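Local coordinates for envelope polyprotein (Puumala orthohantavirus, PDB 5FXU), which forms, as glycoprotein Gn, part of the antigenic surface of the virus and probably acts with its partner Gc in attachment and entry into host cells, at residues 54-59 / 85-90; 210-215 / 256-261; 219-224 / 334-339; 308-313 / 321-326. All blocks are in the same frame, centred on the assembly; numbering follows the deposited sequence.

Interaction 1: 54-59 / 85-90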
# COMPACT_ATOMS: atom_id res chain seq x y z
N GLN A 54 0.56 1.26 -18.47
CA GLN A 54 1.51 0.15 -18.37
C GLN A 54 2.67 0.52 -17.49
O GLN A 54 3.20 1.62 -17.59
CB GLN A 54 2.07 -0.23 -19.73
CG GLN A 54 1.11 -0.99 -20.61
CD GLN A 54 1.83 -1.52 -21.83
OE1 GLN A 54 2.16 -0.74 -22.71
NE2 GLN A 54 2.12 -2.83 -21.87
N GLN A 55 3.08 -0.41 -16.63
CA GLN A 55 4.07 -0.12 -15.60
C GLN A 55 5.08 -1.29 -15.50
O GLN A 55 4.70 -2.43 -15.32
CB GLN A 55 3.35 0.27 -14.29
CG GLN A 55 2.42 -0.79 -13.69
CD GLN A 55 1.04 -0.34 -13.14
OE1 GLN A 55 0.19 -1.19 -12.87
NE2 GLN A 55 0.83 0.96 -12.91
N PRO A 56 6.37 -1.00 -15.73
CA PRO A 56 7.36 -2.08 -15.80
C PRO A 56 7.78 -2.65 -14.43
O PRO A 56 8.21 -1.93 -13.55
CB PRO A 56 8.56 -1.41 -16.49
CG PRO A 56 8.45 0.03 -16.10
CD PRO A 56 6.97 0.31 -16.04
N PHE A 57 7.65 -3.97 -14.31
CA PHE A 57 7.97 -4.75 -13.13
C PHE A 57 8.95 -5.86 -13.50
O PHE A 57 8.93 -6.38 -14.61
CB PHE A 57 6.72 -5.43 -12.59
CG PHE A 57 5.95 -4.60 -11.61
CD1 PHE A 57 5.09 -3.58 -12.02
CD2 PHE A 57 6.07 -4.85 -10.26
CE1 PHE A 57 4.38 -2.83 -11.10
CE2 PHE A 57 5.37 -4.11 -9.34
CZ PHE A 57 4.53 -3.09 -9.76
N THR A 58 9.81 -6.20 -12.55
CA THR A 58 10.57 -7.41 -12.65
C THR A 58 9.77 -8.49 -11.97
O THR A 58 9.47 -8.37 -10.81
CB THR A 58 11.91 -7.24 -11.96
OG1 THR A 58 12.69 -6.36 -12.76
CG2 THR A 58 12.64 -8.60 -11.83
N LYS A 59 9.41 -9.52 -12.71
CA LYS A 59 8.75 -10.69 -12.12
C LYS A 59 9.79 -11.70 -11.63
O LYS A 59 10.58 -12.15 -12.41
CB LYS A 59 7.87 -11.34 -13.16
CG LYS A 59 7.09 -12.51 -12.65
CD LYS A 59 6.33 -13.11 -13.80
CE LYS A 59 5.59 -14.34 -13.35
NZ LYS A 59 4.82 -14.89 -14.49
N GLU A 85 11.52 -8.97 -17.09
CA GLU A 85 10.82 -7.68 -17.08
C GLU A 85 9.53 -7.78 -17.85
O GLU A 85 9.51 -8.26 -18.97
CB GLU A 85 11.71 -6.57 -17.62
CG GLU A 85 12.65 -6.01 -16.56
CD GLU A 85 13.67 -7.05 -16.09
OE1 GLU A 85 14.53 -7.42 -16.91
OE2 GLU A 85 13.62 -7.49 -14.91
N ILE A 86 8.44 -7.37 -17.21
CA ILE A 86 7.10 -7.40 -17.80
C ILE A 86 6.40 -6.12 -17.46
O ILE A 86 6.87 -5.38 -16.60
CB ILE A 86 6.25 -8.54 -17.24
CG1 ILE A 86 6.10 -8.40 -15.73
CG2 ILE A 86 6.89 -9.86 -17.60
CD1 ILE A 86 5.06 -9.33 -15.16
N ASN A 87 5.29 -5.87 -18.14
CA ASN A 87 4.47 -4.68 -17.90
C ASN A 87 3.19 -5.12 -17.25
O ASN A 87 2.56 -6.05 -17.72
CB ASN A 87 4.18 -3.94 -19.19
CG ASN A 87 5.38 -3.15 -19.68
OD1 ASN A 87 5.74 -2.13 -19.10
ND2 ASN A 87 6.01 -3.62 -20.72
N LEU A 88 2.84 -4.50 -16.14
CA LEU A 88 1.56 -4.73 -15.49
C LEU A 88 0.73 -3.47 -15.67
O LEU A 88 1.28 -2.42 -16.02
CB LEU A 88 1.78 -5.04 -14.00
CG LEU A 88 2.55 -6.35 -13.70
CD1 LEU A 88 2.82 -6.51 -12.21
CD2 LEU A 88 1.80 -7.58 -14.22
N ARG A 89 -0.58 -3.56 -15.47
CA ARG A 89 -1.41 -2.38 -15.39
C ARG A 89 -2.33 -2.42 -14.23
O ARG A 89 -2.68 -3.50 -13.75
CB ARG A 89 -2.33 -2.25 -16.59
CG ARG A 89 -1.75 -2.35 -17.99
CD ARG A 89 -2.92 -2.27 -18.99
NE ARG A 89 -2.53 -1.90 -20.36
CZ ARG A 89 -2.30 -0.65 -20.80
NH1 ARG A 89 -2.38 0.40 -19.99
NH2 ARG A 89 -1.94 -0.46 -22.08
N GLY A 90 -2.79 -1.23 -13.82
CA GLY A 90 -3.79 -1.12 -12.77
C GLY A 90 -3.27 -1.21 -11.35
O GLY A 90 -4.04 -1.04 -10.41
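Thr58 and Glu85 meet because OG1 of Thr58 lies anti to its carbonyl carbon (chi1 -70°), while the Glu85 chain folds at chi2 (65°). Their side chains then run side by side, pointing the same way, and Thr58 OG1 donates to Glu85 OE2 over 2.6 Å, on the anti side of the carboxylate; Glu85 OE1 has its own hydrogen bond to Ser289. At the other end of this antiparallel pair, CG of Gln54 rests 3.4 Å above the centre of the Arg89 guanidinium, whose NH1 bonds to the carbonyl of Ser52.

The face carrying Gln55, Phe57, Ile86 and Leu88 is largely hydrocarbon, apart from the Gln55 amide. CD1 of Leu88 sits 3.9 Å from the Phe57 ring centroid, 21° off the normal, which identifies a CH-pi contact over the face. Backbone bonds pair Gln55 with Leu88 and Phe57 with Ile86; Phe57 N reaches Ile86 O at 2.8 Å, and Ile86 N returns to Phe57 O at 2.8 Å.

The two faces differ in chemistry: one holds the carboxylate of Glu85, with both oxygens hydrogen-bonded, the other buries Phe57 against Leu88, with OE1 of Gln55 turned to the backbone N-H of Leu91.

Interaction 2: 210-215 / 256-261; sequences KSFETL and SRMAFA
Phe212 and Met258 carry the contact between two helix segments, 210-215 and 256-260, whose axes stand 81° apart and come no closer than 10.4 Å. With such spacing the backbones do not touch, and side chains span the gap.

Van der Waals contacts form the first group. Phe212 CE1 lies 3.6 Å from Met258 CB, which approaches the ring at its edge, near its plane. Chi1 of -174° puts CG of Leu215 anti to the backbone N, and its CD2 meets Ser256 CA at 3.9 Å and Ala259 CB at 4.1 Å. The small methyl of Ala259 thus lies near both Leu215 and Phe212, since it is also 4.4 Å from Phe212 CD1.

The second kind is sulfur-aromatic. Met258 SD is 5.1 Å from the Phe212 ring centroid and lies in the ring plane, so this is a Met-aromatic contact at the edge; the nearest ring atom is Phe212 CZ, at 3.8 Å. The ring also stacks with His333, and Met258 touches Trp345 of strand 340-354.

The one polar side chain that takes part is served within its own helix: Ser256 OG bonds to the carbonyls of Ala252 and Glu253. No hydrogen bond bridges the two segments, so their attachment to each other rests on dispersion and on the weak electrostatics of sulfur at a ring edge.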
# COMPACT_ATOMS: atom_id res chain seq x y z
N LYS A 210 16.70 5.37 4.46
CA LYS A 210 17.56 5.97 5.49
C LYS A 210 16.78 6.33 6.75
O LYS A 210 17.28 6.14 7.86
CB LYS A 210 18.33 7.18 4.98
CG LYS A 210 19.40 6.85 3.93
CD LYS A 210 20.38 8.00 3.75
CE LYS A 210 21.59 7.65 2.82
NZ LYS A 210 22.23 6.28 2.85
N SER A 211 15.54 6.80 6.59
CA SER A 211 14.70 7.09 7.74
C SER A 211 14.43 5.85 8.54
O SER A 211 14.56 5.86 9.76
CB SER A 211 13.37 7.74 7.34
OG SER A 211 13.58 8.85 6.47
N PHE A 212 14.15 4.73 7.86
CA PHE A 212 13.94 3.46 8.56
C PHE A 212 15.21 3.01 9.28
O PHE A 212 15.16 2.52 10.40
CB PHE A 212 13.47 2.35 7.60
CG PHE A 212 12.03 2.46 7.21
CD1 PHE A 212 11.04 2.14 8.11
CD2 PHE A 212 11.67 2.91 5.95
CE1 PHE A 212 9.72 2.26 7.77
CE2 PHE A 212 10.34 3.03 5.59
CZ PHE A 212 9.36 2.70 6.51
N GLU A 213 16.34 3.15 8.61
CA GLU A 213 17.64 2.72 9.16
C GLU A 213 18.01 3.49 10.47
O GLU A 213 18.40 2.87 11.47
CB GLU A 213 18.72 2.80 8.07
CG GLU A 213 18.60 1.64 7.07
CD GLU A 213 19.37 1.83 5.77
OE1 GLU A 213 20.03 2.88 5.56
OE2 GLU A 213 19.33 0.90 4.94
N THR A 214 17.81 4.81 10.50
CA THR A 214 18.02 5.59 11.75
C THR A 214 17.16 5.05 12.90
O THR A 214 17.61 4.97 14.03
CB THR A 214 17.76 7.10 11.64
OG1 THR A 214 16.37 7.34 11.37
CG2 THR A 214 18.66 7.74 10.59
N LEU A 215 15.94 4.66 12.60
CA LEU A 215 15.04 4.16 13.63
C LEU A 215 15.42 2.77 14.18
O LEU A 215 15.25 2.52 15.36
CB LEU A 215 13.61 4.16 13.06
CG LEU A 215 12.45 3.81 13.98
CD1 LEU A 215 12.36 4.75 15.18
CD2 LEU A 215 11.17 3.85 13.17
N SER A 256 7.18 3.56 12.97
CA SER A 256 7.56 2.54 13.94
C SER A 256 6.81 1.21 13.68
O SER A 256 7.45 0.17 13.60
CB SER A 256 7.50 3.04 15.38
OG SER A 256 6.23 3.52 15.64
N ARG A 257 5.50 1.28 13.44
CA ARG A 257 4.74 0.07 13.11
C ARG A 257 5.23 -0.55 11.79
O ARG A 257 5.29 -1.76 11.68
CB ARG A 257 3.24 0.31 13.09
CG ARG A 257 2.67 0.86 14.38
CD ARG A 257 1.95 -0.15 15.27
NE ARG A 257 1.58 0.24 16.67
CZ ARG A 257 1.93 1.33 17.39
NH1 ARG A 257 2.64 2.38 16.92
NH2 ARG A 257 1.51 1.39 18.67
N MET A 258 5.61 0.27 10.80
CA MET A 258 6.22 -0.24 9.58
C MET A 258 7.53 -0.96 9.88
O MET A 258 7.79 -2.01 9.32
CB MET A 258 6.48 0.86 8.54
CG MET A 258 5.25 1.29 7.77
SD MET A 258 5.57 2.70 6.68
CE MET A 258 3.99 2.87 5.87
N ALA A 259 8.35 -0.38 10.74
CA ALA A 259 9.64 -0.95 11.07
C ALA A 259 9.52 -2.30 11.77
O ALA A 259 10.29 -3.19 11.49
CB ALA A 259 10.46 0.02 11.89
N PHE A 260 8.49 -2.49 12.58
CA PHE A 260 8.28 -3.78 13.26
C PHE A 260 7.42 -4.78 12.44
O PHE A 260 7.62 -5.98 12.55
CB PHE A 260 7.80 -3.55 14.69
CG PHE A 260 8.91 -3.01 15.59
CD1 PHE A 260 9.93 -3.87 16.06
CD2 PHE A 260 8.98 -1.64 15.91
CE1 PHE A 260 10.97 -3.37 16.87
CE2 PHE A 260 10.02 -1.14 16.71
CZ PHE A 260 11.01 -2.00 17.19
N ALA A 261 6.53 -4.29 11.57
CA ALA A 261 5.74 -5.13 10.69
C ALA A 261 5.86 -4.61 9.24
O ALA A 261 4.93 -3.98 8.72
CB ALA A 261 4.29 -5.15 11.15

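Interaction 3: 219-224 / 334-339; sequences TSCTGN and SVCDKK. With NAG (2-acetamido-2-deoxy-beta-D-glucopyranose), chain D.
A disulfide between two irregular loops, one following helix 208-216 and the other leading into strand 340-354, defines this contact. Cys221 SG and Cys336 SG are joined at 2.1 Å with chi3 of -109°, linking points more than a hundred residues apart in the chain.

Beside the sulfurs, Asn224 adds a non-covalent link. Its ND2 donates to Cys336 O at 3.1 Å with an angle of 166° at the hydrogen; the donor lies in the carbonyl plane, on a lone pair, and the acceptor in the amide plane of Asn224. A water also donates to Cys336 O (3.0 Å) and to Asn224 OD1 (2.9 Å), so the carbonyl receives two bonds. Thr314 takes the same OD1 as a hydrogen-bond partner.

The Lys339 and Asn224 side chains cross at about a right angle, CE lying 3.5 Å from ND2, and Lys339 NZ donates to Val335 O at 2.7 Å. The ammonium group forms salt bridges with Glu209 and Glu213 of helix 208-216. Ser334 CB approaches O5 of a glycan NAG to 3.6 Å.

The covalent bond is thus backed by a buried polar cluster, in which the two carboxylates probably stabilise the charge of Lys339.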
# COMPACT_ATOMS: atom_id res chain seq x y z
N THR A 219 24.60 0.14 13.03
CA THR A 219 25.72 0.66 12.22
C THR A 219 25.26 1.25 10.87
O THR A 219 24.07 1.24 10.54
CB THR A 219 26.75 -0.47 12.01
OG1 THR A 219 26.13 -1.58 11.34
CG2 THR A 219 27.33 -0.95 13.36
N SER A 220 26.22 1.79 10.11
CA SER A 220 25.96 2.48 8.84
C SER A 220 25.86 1.58 7.59
O SER A 220 26.82 0.89 7.22
CB SER A 220 27.03 3.55 8.60
OG SER A 220 26.59 4.49 7.64
N CYS A 221 24.69 1.60 6.95
CA CYS A 221 24.50 1.03 5.60
C CYS A 221 25.01 1.95 4.53
O CYS A 221 24.77 3.15 4.57
CB CYS A 221 23.03 0.77 5.28
SG CYS A 221 22.25 -0.64 6.06
N THR A 222 25.63 1.38 3.52
CA THR A 222 26.33 2.18 2.51
C THR A 222 25.34 2.76 1.46
O THR A 222 25.23 3.99 1.30
CB THR A 222 27.50 1.40 1.84
OG1 THR A 222 27.00 0.26 1.12
CG2 THR A 222 28.56 0.94 2.88
N GLY A 223 24.60 1.87 0.80
CA GLY A 223 23.81 2.19 -0.39
C GLY A 223 22.31 1.88 -0.44
O GLY A 223 21.88 0.96 -1.14
N ASN A 224 21.52 2.67 0.29
CA ASN A 224 20.05 2.65 0.19
C ASN A 224 19.45 3.98 -0.31
O ASN A 224 18.93 4.84 0.43
CB ASN A 224 19.45 2.08 1.45
CG ASN A 224 19.74 0.56 1.59
OD1 ASN A 224 19.38 -0.19 0.69
ND2 ASN A 224 20.40 0.12 2.66
N SER A 334 16.60 -3.77 9.44
CA SER A 334 17.91 -4.02 10.06
C SER A 334 18.96 -4.60 9.10
O SER A 334 20.15 -4.54 9.37
CB SER A 334 17.76 -4.96 11.25
OG SER A 334 16.80 -4.47 12.17
N VAL A 335 18.52 -5.19 8.00
CA VAL A 335 19.41 -5.73 6.96
C VAL A 335 19.87 -4.58 6.08
O VAL A 335 19.14 -3.61 5.91
CB VAL A 335 18.65 -6.82 6.16
CG1 VAL A 335 19.36 -7.22 4.88
CG2 VAL A 335 18.43 -8.04 7.05
N CYS A 336 21.07 -4.68 5.50
CA CYS A 336 21.60 -3.61 4.63
C CYS A 336 21.33 -3.84 3.16
O CYS A 336 20.94 -2.91 2.44
CB CYS A 336 23.10 -3.43 4.82
SG CYS A 336 23.64 -2.18 6.01
N ASP A 337 21.54 -5.06 2.69
CA ASP A 337 21.49 -5.36 1.26
C ASP A 337 20.25 -6.13 0.86
O ASP A 337 19.63 -6.81 1.67
CB ASP A 337 22.73 -6.16 0.85
CG ASP A 337 24.02 -5.37 1.00
OD1 ASP A 337 24.05 -4.16 0.67
OD2 ASP A 337 25.02 -5.98 1.44
N LYS A 338 19.91 -6.01 -0.42
CA LYS A 338 18.92 -6.86 -1.07
C LYS A 338 17.50 -6.73 -0.51
O LYS A 338 16.70 -7.67 -0.62
CB LYS A 338 19.38 -8.33 -1.04
CG LYS A 338 20.68 -8.61 -1.76
CD LYS A 338 21.00 -10.11 -1.70
CE LYS A 338 22.09 -10.52 -2.68
NZ LYS A 338 23.33 -9.71 -2.50
N LYS A 339 17.19 -5.57 0.04
CA LYS A 339 15.92 -5.36 0.72
C LYS A 339 14.98 -4.48 -0.10
O LYS A 339 15.37 -3.89 -1.12
CB LYS A 339 16.13 -4.82 2.12
CG LYS A 339 16.64 -3.40 2.22
CD LYS A 339 16.79 -2.97 3.67
CE LYS A 339 17.73 -1.79 3.81
NZ LYS A 339 17.81 -1.36 5.22
C1 NAG D . 16.36 -8.46 11.01
C2 NAG D . 16.12 -9.76 11.74
C3 NAG D . 17.01 -9.83 12.97
C4 NAG D . 18.48 -9.77 12.56
C5 NAG D . 18.71 -8.55 11.67
C6 NAG D . 20.11 -8.58 11.05
C7 NAG D . 13.85 -10.76 11.67
C8 NAG D . 14.28 -11.87 10.75
N2 NAG D . 14.72 -9.83 12.09
O3 NAG D . 16.72 -11.04 13.68
O4 NAG D . 19.29 -9.64 13.74
O5 NAG D . 17.74 -8.46 10.62
O6 NAG D . 20.19 -9.65 10.11
O7 NAG D . 12.69 -10.70 12.04
O HOH W 1 19.38 -2.96 -0.07

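Interaction 4: 308-313 / 321-326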
# COMPACT_ATOMS: atom_id res chain seq x y z
N THR A 308 1.24 -8.96 0.63
CA THR A 308 1.36 -8.48 -0.72
C THR A 308 2.69 -8.96 -1.31
O THR A 308 3.65 -9.20 -0.58
CB THR A 308 1.27 -6.92 -0.80
OG1 THR A 308 2.30 -6.32 -0.04
CG2 THR A 308 -0.06 -6.43 -0.29
N SER A 309 2.74 -9.05 -2.63
CA SER A 309 3.88 -9.58 -3.36
C SER A 309 4.55 -8.50 -4.21
O SER A 309 5.29 -8.83 -5.12
CB SER A 309 3.43 -10.72 -4.27
OG SER A 309 2.58 -11.62 -3.59
N THR A 310 4.32 -7.23 -3.90
CA THR A 310 4.88 -6.13 -4.69
C THR A 310 5.73 -5.18 -3.82
O THR A 310 5.43 -4.95 -2.66
CB THR A 310 3.77 -5.30 -5.33
OG1 THR A 310 2.90 -4.84 -4.30
CG2 THR A 310 2.96 -6.13 -6.34
N GLY A 311 6.81 -4.68 -4.41
CA GLY A 311 7.64 -3.70 -3.74
C GLY A 311 8.65 -3.07 -4.66
O GLY A 311 8.62 -3.29 -5.87
N VAL A 312 9.56 -2.31 -4.08
CA VAL A 312 10.65 -1.65 -4.79
C VAL A 312 11.95 -1.97 -4.06
O VAL A 312 11.97 -2.04 -2.85
CB VAL A 312 10.45 -0.12 -4.78
CG1 VAL A 312 11.47 0.61 -5.62
CG2 VAL A 312 9.09 0.23 -5.34
N LEU A 313 13.03 -2.15 -4.80
CA LEU A 313 14.36 -2.22 -4.22
C LEU A 313 14.71 -0.93 -3.53
O LEU A 313 14.52 0.14 -4.10
CB LEU A 313 15.41 -2.47 -5.30
CG LEU A 313 15.40 -3.82 -6.01
CD1 LEU A 313 16.58 -3.85 -6.93
CD2 LEU A 313 15.44 -5.00 -5.06
N TYR A 321 10.82 -1.92 -9.63
CA TYR A 321 9.61 -2.51 -9.08
C TYR A 321 9.64 -4.02 -9.24
O TYR A 321 10.05 -4.54 -10.27
CB TYR A 321 8.36 -1.94 -9.77
CG TYR A 321 8.08 -0.50 -9.47
CD1 TYR A 321 7.40 -0.15 -8.33
CD2 TYR A 321 8.49 0.52 -10.34
CE1 TYR A 321 7.13 1.18 -8.04
CE2 TYR A 321 8.23 1.87 -10.06
CZ TYR A 321 7.55 2.19 -8.90
OH TYR A 321 7.29 3.50 -8.56
N ILE A 322 9.21 -4.72 -8.20
CA ILE A 322 9.26 -6.17 -8.14
C ILE A 322 7.91 -6.75 -7.85
O ILE A 322 7.18 -6.26 -7.04
CB ILE A 322 10.26 -6.63 -7.06
CG1 ILE A 322 11.67 -6.28 -7.51
CG2 ILE A 322 10.24 -8.15 -6.88
CD1 ILE A 322 12.39 -5.51 -6.46
N TRP A 323 7.58 -7.80 -8.58
CA TRP A 323 6.46 -8.64 -8.33
C TRP A 323 7.00 -10.06 -8.08
O TRP A 323 7.59 -10.66 -8.97
CB TRP A 323 5.53 -8.63 -9.55
CG TRP A 323 4.37 -9.54 -9.42
CD1 TRP A 323 3.65 -9.80 -8.31
CD2 TRP A 323 3.77 -10.30 -10.47
NE1 TRP A 323 2.66 -10.67 -8.60
CE2 TRP A 323 2.72 -11.00 -9.92
CE3 TRP A 323 4.04 -10.43 -11.84
CZ2 TRP A 323 1.90 -11.84 -10.67
CZ3 TRP A 323 3.24 -11.25 -12.59
CH2 TRP A 323 2.18 -11.95 -12.01
N ALA A 324 6.80 -10.58 -6.87
CA ALA A 324 7.43 -11.82 -6.45
C ALA A 324 6.44 -12.84 -5.93
O ALA A 324 6.31 -13.03 -4.72
CB ALA A 324 8.52 -11.52 -5.43
N PRO A 325 5.72 -13.49 -6.83
CA PRO A 325 4.71 -14.43 -6.37
C PRO A 325 5.35 -15.65 -5.76
O PRO A 325 6.32 -16.18 -6.30
CB PRO A 325 3.95 -14.80 -7.64
CG PRO A 325 4.73 -14.28 -8.78
CD PRO A 325 5.62 -13.20 -8.27
N GLY A 326 4.83 -16.05 -4.60
CA GLY A 326 5.36 -17.17 -3.84
C GLY A 326 6.61 -16.84 -3.04
O GLY A 326 7.23 -17.73 -2.50
O HOH W 2 4.42 -13.25 -2.49
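Ser309 O is approached by two consecutive residues of segment 321-326, at and just past the end of strand 321-323: Ala324 N donates to it at 2.9 Å, and Trp323 CA adds a CA-H...O contact at 3.4 Å. The same double approach recurs at Ile322 O, which accepts from Gly311 N at 3.1 Å and is met by Thr310 CA. Ile322 N then returns a bond to Gly311 O at 2.8 Å, making Gly311 and Ile322 an antiparallel hydrogen-bonded pair of a beta hairpin.

The flanking pairs are non-hydrogen-bonded and meet through side chains. Val312 and Tyr321 lie side by side, pointing the same way, with Val312 CG2 equally near CD1 and CE1 of the tyrosine, 3.5 Å from each. Leu313, one residue past the last pair, crosses the Ile322 side chain at about a right angle, its CD2 beside Ile322 CD1.

At the opposite end, a water joins Ser309 OG to Ala324 O, and OG also bonds to Cys116 N, while Thr310 OG1 bonds to Asp113. Pro325 CD lies over one face of the Trp323 indole, toward its rim.

Nine of the ten touching residues are buried. Three backbone bonds join the two segments, and further ones run from Tyr321 and Trp323 to Thr58, from Ser309 to Leu114 and from Val312 to Leu341, so the hairpin's polar backbone finds partners on both of its outer edges.

In the fold
Interactions 1 and 4 adjoin, their centres 11 Å apart: strand 54-64 pairs in parallel with strand 321-323, and probable hydrogen bonds run from Thr58 N to Tyr321 O (2.8 Å) and from Trp323 N to Thr58 O (3.0 Å). Interactions 2 and 3 form a second cluster, centres 13 Å apart, tied by the Glu213 OE2 to Lys339 NZ salt bridge at 2.7 Å. The link between the clusters is slight, Leu313 CD2 lying 4.1 Å from Lys339 O. Along the chain, interaction 4 is nested within the loop that interaction 3 closes, whereas 2 and 3 alternate. Interaction 3 includes Ser334 and Val335, which lie beside an attached glycan.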